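Local coordinates for triphenylmethane reductase (Citrobacter sp., PDB 2JL1), which probably catalyses the NADPH-dependent reduction of triphenylmethane dyes, using a nucleotide-binding fold of the NmrA-like family, at residues A[112-117]-A[252-257]; A[144-149]-A[246-251]; A[153-156]-A[160-163]. All coordinates share one frame; numbering follows the deposited sequence.

Contact 1. Residues A[112-117]-A[252-257]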
loop_
_atom_site.group_PDB
_atom_site.type_symbol
_atom_site.label_atom_id
_atom_site.label_comp_id
_atom_site.label_asym_id
_atom_site.label_seq_id
_atom_site.Cartn_x
_atom_site.Cartn_y
_atom_site.Cartn_z
ATOM N N GLU A 112 10.421 -1.900 -8.948
ATOM C CA GLU A 112 10.869 -2.534 -10.197
ATOM C C GLU A 112 10.740 -4.042 -10.171
ATOM O O GLU A 112 11.093 -4.730 -11.150
ATOM C CB GLU A 112 12.323 -2.146 -10.483
ATOM C CG GLU A 112 12.432 -0.717 -10.968
ATOM C CD GLU A 112 12.500 0.293 -9.841
ATOM O OE1 GLU A 112 13.094 -0.013 -8.779
ATOM O OE2 GLU A 112 11.986 1.412 -10.027
ATOM N N SER A 113 10.252 -4.550 -9.050
ATOM C CA SER A 113 10.211 -5.977 -8.827
ATOM C C SER A 113 9.127 -6.674 -9.639
ATOM O O SER A 113 8.102 -6.087 -9.949
ATOM C CB SER A 113 10.034 -6.268 -7.343
ATOM O OG SER A 113 9.904 -7.662 -7.137
ATOM N N ILE A 114 9.386 -7.933 -9.985
ATOM C CA ILE A 114 8.442 -8.756 -10.690
ATOM C C ILE A 114 7.923 -9.925 -9.844
ATOM O O ILE A 114 7.256 -10.808 -10.369
ATOM C CB ILE A 114 9.039 -9.269 -12.060
ATOM C CG1 ILE A 114 10.097 -10.370 -11.836
ATOM C CG2 ILE A 114 9.582 -8.099 -12.908
ATOM C CD1 ILE A 114 10.650 -10.996 -13.148
ATOM N N ILE A 115 8.238 -9.962 -8.549
ATOM C CA ILE A 115 7.627 -10.956 -7.663
ATOM C C ILE A 115 6.475 -10.338 -6.818
ATOM O O ILE A 115 6.575 -9.176 -6.393
ATOM C CB ILE A 115 8.658 -11.636 -6.774
ATOM C CG1 ILE A 115 9.221 -10.659 -5.761
ATOM C CG2 ILE A 115 9.803 -12.238 -7.641
ATOM C CD1 ILE A 115 9.382 -11.249 -4.381
ATOM N N PRO A 116 5.363 -11.090 -6.622
ATOM C CA PRO A 116 4.166 -10.571 -5.935
ATOM C C PRO A 116 4.402 -9.951 -4.543
ATOM O O PRO A 116 3.783 -8.940 -4.220
ATOM C CB PRO A 116 3.256 -11.806 -5.860
ATOM C CG PRO A 116 3.625 -12.595 -7.076
ATOM C CD PRO A 116 5.132 -12.468 -7.119
ATOM N N LEU A 117 5.313 -10.527 -3.759
ATOM C CA LEU A 117 5.622 -10.027 -2.414
ATOM C C LEU A 117 6.070 -8.549 -2.393
ATOM O O LEU A 117 5.866 -7.867 -1.393
ATOM C CB LEU A 117 6.634 -10.946 -1.688
ATOM C CG LEU A 117 6.850 -10.545 -0.214
ATOM C CD1 LEU A 117 5.608 -10.815 0.655
ATOM C CD2 LEU A 117 8.088 -11.191 0.388
ATOM N N TYR A 252 14.310 -18.287 -8.685
ATOM C CA TYR A 252 15.367 -18.434 -9.689
ATOM C C TYR A 252 14.930 -17.799 -11.012
ATOM O O TYR A 252 15.711 -17.163 -11.684
ATOM C CB TYR A 252 15.676 -19.906 -9.933
ATOM C CG TYR A 252 16.471 -20.611 -8.849
ATOM C CD1 TYR A 252 17.449 -19.947 -8.103
ATOM C CD2 TYR A 252 16.295 -21.974 -8.635
ATOM C CE1 TYR A 252 18.199 -20.620 -7.134
ATOM C CE2 TYR A 252 17.037 -22.667 -7.673
ATOM C CZ TYR A 252 17.982 -21.979 -6.928
ATOM O OH TYR A 252 18.718 -22.672 -6.011
ATOM N N ASP A 253 13.663 -17.955 -11.363
ATOM C CA ASP A 253 13.161 -17.402 -12.630
ATOM C C ASP A 253 13.205 -15.866 -12.590
ATOM O O ASP A 253 13.587 -15.229 -13.567
ATOM C CB ASP A 253 11.735 -17.931 -12.921
ATOM C CG ASP A 253 11.190 -17.436 -14.250
ATOM O OD1 ASP A 253 10.303 -16.568 -14.240
ATOM O OD2 ASP A 253 11.663 -17.890 -15.302
ATOM N N ALA A 254 12.844 -15.276 -11.457
ATOM C CA ALA A 254 12.876 -13.821 -11.316
ATOM C C ALA A 254 14.333 -13.367 -11.451
ATOM O O ALA A 254 14.629 -12.404 -12.144
ATOM C CB ALA A 254 12.274 -13.391 -9.938
ATOM N N ILE A 255 15.234 -14.101 -10.802
ATOM C CA ILE A 255 16.667 -13.827 -10.901
ATOM C C ILE A 255 17.133 -13.888 -12.365
ATOM O O ILE A 255 17.824 -12.958 -12.817
ATOM C CB ILE A 255 17.511 -14.737 -9.951
ATOM C CG1 ILE A 255 17.294 -14.336 -8.483
ATOM C CG2 ILE A 255 19.037 -14.658 -10.297
ATOM C CD1 ILE A 255 17.835 -15.405 -7.504
ATOM N N SER A 256 16.716 -14.927 -13.123
ATOM C CA SER A 256 17.083 -15.013 -14.542
ATOM C C SER A 256 16.592 -13.804 -15.342
ATOM O O SER A 256 17.084 -13.575 -16.435
ATOM C CB SER A 256 16.532 -16.266 -15.205
ATOM O OG SER A 256 15.148 -16.131 -15.460
ATOM N N LYS A 257 15.620 -13.061 -14.796
ATOM C CA LYS A 257 15.035 -11.883 -15.469
ATOM C C LYS A 257 15.502 -10.549 -14.862
ATOM O O LYS A 257 14.910 -9.485 -15.143
ATOM C CB LYS A 257 13.493 -11.971 -15.431
ATOM C CG LYS A 257 12.951 -13.065 -16.366
ATOM C CD LYS A 257 11.511 -13.463 -16.055
ATOM C CE LYS A 257 11.021 -14.546 -17.012
ATOM N NZ LYS A 257 9.691 -15.048 -16.514
#
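The loop that follows strand 101-107 of the Rossmann sheet meets the C-terminal end of helix 242-256, with Ile-114 and Ile-115 against Ala-254 and Lys-257. No hydrogen bond crosses. Ala-254 CB faces both isoleucines. Ile-115 CG2 comes within 3.6 Å of it, and Ile-114 CG1 lies at 4.2 Å. Ile-114 reaches on past the helix end to Lys-257. Its CG1 is flanked by both the N and the C of its own backbone (chi1 74°), and the branch then runs extended to CD1. That methyl lands 3.8 Å from Lys-257 CB and 3.9 Å from Lys-257 CD. The two side chains cross at about a right angle.

Lys-257 is extended beyond CG. Its NZ forms a salt bridge with Asp-253 OD1, at 2.8 Å, on the lone pair facing the other carboxylate oxygen. This pairing is consistent with the lysine chain being held where Ile-114 touches its carbons.

The loop has its own brace. Ser-113 OG accepts from Ile-115 N at 3.2 Å, with a nearly straight N-H...O angle of 166°. Ser-113 OG also bonds to Glu-259, which takes Ile-114 N as well. Glu-112 forms a salt bridge with Lys-262.

The side chain of Ile-115 is about 8 Å from the bound NADP. The local signature is an ST turn at Ser-113, in a loop leading from a Rossmann strand to helix 117-130.

Contact 2. Residues A[144-149]-A[246-251]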
loop_
_atom_site.group_PDB
_atom_site.type_symbol
_atom_site.label_atom_id
_atom_site.label_comp_id
_atom_site.label_asym_id
_atom_site.label_seq_id
_atom_site.Cartn_x
_atom_site.Cartn_y
_atom_site.Cartn_z
ATOM N N THR A 144 21.337 -14.074 1.197
ATOM C CA THR A 144 22.368 -14.988 0.681
ATOM C C THR A 144 22.163 -16.385 1.283
ATOM O O THR A 144 22.388 -17.391 0.610
ATOM C CB THR A 144 23.750 -14.464 1.037
ATOM O OG1 THR A 144 23.889 -13.154 0.492
ATOM C CG2 THR A 144 24.875 -15.369 0.497
ATOM N N ASP A 145 21.686 -16.424 2.538
ATOM C CA ASP A 145 21.459 -17.683 3.294
ATOM C C ASP A 145 20.447 -18.588 2.619
ATOM O O ASP A 145 20.469 -19.785 2.843
ATOM C CB ASP A 145 20.952 -17.416 4.740
ATOM C CG ASP A 145 21.607 -16.215 5.399
ATOM O OD1 ASP A 145 21.545 -15.101 4.849
ATOM O OD2 ASP A 145 22.156 -16.367 6.519
ATOM N N PHE A 146 19.567 -18.018 1.790
ATOM C CA PHE A 146 18.578 -18.801 1.048
ATOM C C PHE A 146 19.304 -19.721 0.076
ATOM O O PHE A 146 18.921 -20.871 -0.081
ATOM C CB PHE A 146 17.569 -17.903 0.308
ATOM C CG PHE A 146 16.485 -18.669 -0.409
ATOM C CD1 PHE A 146 15.447 -19.270 0.314
ATOM C CD2 PHE A 146 16.508 -18.808 -1.795
ATOM C CE1 PHE A 146 14.446 -19.989 -0.333
ATOM C CE2 PHE A 146 15.517 -19.544 -2.456
ATOM C CZ PHE A 146 14.478 -20.127 -1.713
ATOM N N PHE A 147 20.396 -19.223 -0.512
ATOM C CA PHE A 147 21.149 -19.931 -1.549
ATOM C C PHE A 147 22.415 -20.649 -1.008
ATOM O O PHE A 147 22.882 -21.644 -1.564
ATOM C CB PHE A 147 21.566 -18.924 -2.630
ATOM C CG PHE A 147 20.433 -18.063 -3.129
ATOM C CD1 PHE A 147 19.464 -18.592 -3.966
ATOM C CD2 PHE A 147 20.321 -16.732 -2.730
ATOM C CE1 PHE A 147 18.405 -17.793 -4.445
ATOM C CE2 PHE A 147 19.267 -15.930 -3.195
ATOM C CZ PHE A 147 18.305 -16.465 -4.030
ATOM N N VAL A 148 22.966 -20.125 0.078
ATOM C CA VAL A 148 24.248 -20.583 0.576
ATOM C C VAL A 148 24.059 -20.998 2.029
ATOM O O VAL A 148 23.997 -20.171 2.925
ATOM C CB VAL A 148 25.329 -19.486 0.459
ATOM C CG1 VAL A 148 26.676 -19.999 0.962
ATOM C CG2 VAL A 148 25.459 -18.989 -0.995
ATOM N N ASN A 149 23.966 -22.303 2.238
ATOM C CA ASN A 149 23.637 -22.868 3.539
ATOM C C ASN A 149 24.171 -24.286 3.527
ATOM O O ASN A 149 24.787 -24.696 2.525
ATOM C CB ASN A 149 22.113 -22.827 3.799
ATOM C CG ASN A 149 21.300 -23.401 2.644
ATOM O OD1 ASN A 149 21.458 -24.567 2.272
ATOM N ND2 ASN A 149 20.439 -22.579 2.060
ATOM N N GLU A 246 8.125 -24.908 -5.923
ATOM C CA GLU A 246 7.531 -23.914 -6.794
ATOM C C GLU A 246 8.037 -22.520 -6.451
ATOM O O GLU A 246 8.350 -21.753 -7.358
ATOM C CB GLU A 246 6.000 -23.977 -6.687
ATOM C CG GLU A 246 5.267 -22.706 -7.063
ATOM C CD GLU A 246 5.349 -22.380 -8.534
ATOM O OE1 GLU A 246 5.257 -23.326 -9.355
ATOM O OE2 GLU A 246 5.486 -21.170 -8.865
ATOM N N ILE A 247 8.112 -22.198 -5.155
ATOM C CA ILE A 247 8.604 -20.893 -4.701
ATOM C C ILE A 247 10.078 -20.692 -5.103
ATOM O O ILE A 247 10.478 -19.629 -5.578
ATOM C CB ILE A 247 8.507 -20.737 -3.148
ATOM C CG1 ILE A 247 7.094 -21.039 -2.620
ATOM C CG2 ILE A 247 9.004 -19.338 -2.708
ATOM C CD1 ILE A 247 6.010 -20.019 -2.980
ATOM N N THR A 248 10.870 -21.732 -4.901
ATOM C CA THR A 248 12.289 -21.701 -5.208
ATOM C C THR A 248 12.515 -21.508 -6.720
ATOM O O THR A 248 13.298 -20.645 -7.134
ATOM C CB THR A 248 12.942 -22.990 -4.709
ATOM O OG1 THR A 248 12.772 -23.059 -3.281
ATOM C CG2 THR A 248 14.425 -23.040 -5.058
ATOM N N ALA A 249 11.832 -22.314 -7.535
ATOM C CA ALA A 249 11.915 -22.155 -8.992
ATOM C C ALA A 249 11.465 -20.757 -9.405
ATOM O O ALA A 249 11.994 -20.208 -10.375
ATOM C CB ALA A 249 11.095 -23.198 -9.703
ATOM N N ALA A 250 10.495 -20.175 -8.691
ATOM C CA ALA A 250 9.983 -18.868 -9.095
ATOM C C ALA A 250 11.006 -17.782 -8.777
ATOM O O ALA A 250 11.130 -16.798 -9.513
ATOM C CB ALA A 250 8.639 -18.563 -8.431
ATOM N N ILE A 251 11.736 -17.969 -7.682
ATOM C CA ILE A 251 12.764 -17.005 -7.269
ATOM C C ILE A 251 13.939 -17.075 -8.263
ATOM O O ILE A 251 14.482 -16.042 -8.656
ATOM C CB ILE A 251 13.211 -17.258 -5.796
ATOM C CG1 ILE A 251 12.125 -16.740 -4.827
ATOM C CG2 ILE A 251 14.531 -16.562 -5.481
ATOM C CD1 ILE A 251 12.330 -17.205 -3.328
#
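The rings of Phe-146 and Phe-147 meet edge against face. Phe-146 meets Thr-248 and Ile-251, and Phe-147 meets Ile-251. Phe-146 CD2 stands 3.4 Å above one face of the Phe-147 ring, offset toward its rim. Phe-147 CE1 in turn lies at the edge of the Phe-146 ring, in its plane. Helix 242-256 supplies further edge partners. Thr-248 OG1 is near the plane of the Phe-146 ring, 3.7 Å from CZ. Ile-251 CG2 sits near the plane of the Phe-147 ring, 4.0 Å from its CZ.

Ile-251 serves both rings with different branches. CG2 goes to Phe-147, while CD1 approaches Phe-146 obliquely, 4.0 Å from CZ. Phe-146 and Ile-251 come from opposite directions. Phe-146 has CG opposite the backbone N (chi1 -177°), whereas Phe-147 has CG opposite the carbonyl carbon (chi1 -50°). These different torsions bring neighbouring residues to the same isoleucine.

The contact across the segments has no hydrogen bond. Thr-248 OG1 is bonded to Phe-244 O, one helical turn earlier. Past helix 144-147, Asn-149 ND2 donates to Asp-145 O at 2.9 Å, with an N-H...O angle of 169°. The acceptor lies close to the amide plane of Asn-149.

The side chain of Phe-146 is about 5 Å from the bound NADP. Helix 144-147 follows strand 135-140 of the large parallel sheet and packs through its phenylalanines on helix 242-256. Thr-144 and Val-148 touch helix 277-285. Thr-248 and Ala-249 touch helix 228-237, and Phe-147 packs on Ile-255, further along helix 242-256.

Contact 3. Residues A[153-156]-A[160-163]. Unlike the reference sequence in segment 153-156: Thr-156 (reference Ile).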
loop_
_atom_site.group_PDB
_atom_site.type_symbol
_atom_site.label_atom_id
_atom_site.label_comp_id
_atom_site.label_asym_id
_atom_site.label_seq_id
_atom_site.Cartn_x
_atom_site.Cartn_y
_atom_site.Cartn_z
ATOM N N ARG A 153 26.039 -28.946 0.729
ATOM C CA ARG A 153 26.691 -30.266 0.843
ATOM C C ARG A 153 26.132 -31.233 -0.179
ATOM O O ARG A 153 26.860 -32.065 -0.715
ATOM C CB ARG A 153 26.526 -30.851 2.250
ATOM C CG ARG A 153 27.394 -30.164 3.274
ATOM C CD ARG A 153 27.002 -30.527 4.701
ATOM N NE ARG A 153 28.064 -30.147 5.634
ATOM C CZ ARG A 153 28.098 -29.018 6.351
ATOM N NH1 ARG A 153 27.119 -28.115 6.284
ATOM N NH2 ARG A 153 29.127 -28.802 7.161
ATOM N N ALA A 154 24.832 -31.121 -0.436
ATOM C CA ALA A 154 24.174 -31.911 -1.465
ATOM C C ALA A 154 24.801 -31.640 -2.828
ATOM O O ALA A 154 24.940 -32.552 -3.645
ATOM C CB ALA A 154 22.672 -31.598 -1.498
ATOM N N SER A 155 25.166 -30.379 -3.077
ATOM C CA SER A 155 25.808 -30.007 -4.342
ATOM C C SER A 155 27.258 -30.482 -4.415
ATOM O O SER A 155 27.720 -30.901 -5.476
ATOM C CB SER A 155 25.697 -28.495 -4.594
ATOM O OG SER A 155 24.356 -28.164 -4.955
ATOM N N THR A 156 27.973 -30.417 -3.295
ATOM C CA THR A 156 29.324 -30.974 -3.224
ATOM C C THR A 156 29.274 -32.470 -3.544
ATOM O O THR A 156 30.143 -32.983 -4.251
ATOM C CB THR A 156 29.993 -30.719 -1.852
ATOM O OG1 THR A 156 30.152 -29.305 -1.635
ATOM C CG2 THR A 156 31.358 -31.420 -1.750
ATOM N N ALA A 160 27.057 -30.744 -8.737
ATOM C CA ALA A 160 26.238 -29.768 -9.466
ATOM C C ALA A 160 25.343 -28.921 -8.571
ATOM O O ALA A 160 24.711 -29.431 -7.653
ATOM C CB ALA A 160 25.376 -30.446 -10.504
ATOM N N ILE A 161 25.292 -27.629 -8.872
ATOM C CA ILE A 161 24.240 -26.744 -8.377
ATOM C C ILE A 161 23.256 -26.613 -9.535
ATOM O O ILE A 161 23.643 -26.166 -10.612
ATOM C CB ILE A 161 24.782 -25.337 -8.031
ATOM C CG1 ILE A 161 25.794 -25.411 -6.883
ATOM C CG2 ILE A 161 23.644 -24.399 -7.663
ATOM C CD1 ILE A 161 26.529 -24.061 -6.606
ATOM N N VAL A 162 22.002 -27.024 -9.314
ATOM C CA VAL A 162 20.969 -27.027 -10.356
ATOM C C VAL A 162 19.974 -25.883 -10.096
ATOM O O VAL A 162 19.355 -25.811 -9.015
ATOM C CB VAL A 162 20.237 -28.423 -10.422
ATOM C CG1 VAL A 162 19.172 -28.455 -11.519
ATOM C CG2 VAL A 162 21.226 -29.536 -10.671
ATOM N N THR A 163 19.880 -24.943 -11.036
ATOM C CA THR A 163 18.949 -23.813 -10.910
ATOM C C THR A 163 18.365 -23.477 -12.255
ATOM O O THR A 163 18.938 -23.810 -13.271
ATOM C CB THR A 163 19.670 -22.494 -10.490
ATOM O OG1 THR A 163 20.291 -21.909 -11.640
ATOM C CG2 THR A 163 20.714 -22.734 -9.434
HETATM O O HOH W 1 21.311 -28.246 -6.577
#
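Ser-155 OG lies 3.0 Å from Ala-160 O in a hydrogen bond that is not settled, because the hydroxyl proton has another acceptor within reach. The motif is a tight helix-turn-strand connection: helix 153-158 ends, and the chain turns back at once into strand 160-163. Ser-155 OG stands opposite its own carbonyl carbon, beside the backbone N (chi1 -73°). This torsion carries the hydroxyl to the strand.

A water extends the polar link. It accepts from Val-162 N at 3.1 Å and makes a weak bond of 3.5 Å with Ser-155 OG. The hydroxyl thus lies near two polar groups on one edge of the strand, Ala-160 O and, through the water, Val-162 N. A weak backbone bond also spans the turn, through the serine carbonyl. Ala-160 N donates to Ser-155 O at 3.3 Å, with a bent N-H...O angle of 130°. Ala-160 N is also hydrogen-bonded to Ser-158 OG.

Ile-161 uses its backbone on the other edge of the strand. It bonds to Val-222 and Gln-224, joining 160-163 to strand 222-225 in a two-stranded parallel sheet. Its side chain, with that of Thr-156, touches Leu-213 of helix 206-217. Thr-156, an isoleucine in the reference sequence, points away from the strand. Val-162 packs on helix 228-237.

Van der Waals contact across the turn is small and falls to one branch of Ile-161. Its CG1 lies alongside the serine, 3.7 Å from Ser-155 OG and 3.8 Å from Ser-155 CB.

Contacts 1 and 2 share helix 242-256. The 252-257 end meets a loop of the Rossmann part, and the preceding turns meet the phenylalanines of 144-149. Contact 1 is the more exposed, and contact 2 lies deeper and closer to NADP. Neither has a hydrogen bond across it; contact 1 is aliphatic, contact 2 largely aromatic on aliphatic, with one threonine hydroxyl at a ring edge. They touch where Ile-255 CD1 packs on Phe-147 CZ. Contact 3 is local and polar, lies furthest from the chain's centre, and is remote from the annotated sites. It still reaches the same helix, since Tyr-252 CZ packs on Thr-163 CG2. Along the chain, contact 3 nests within contact 2, and contact 2 within contact 1.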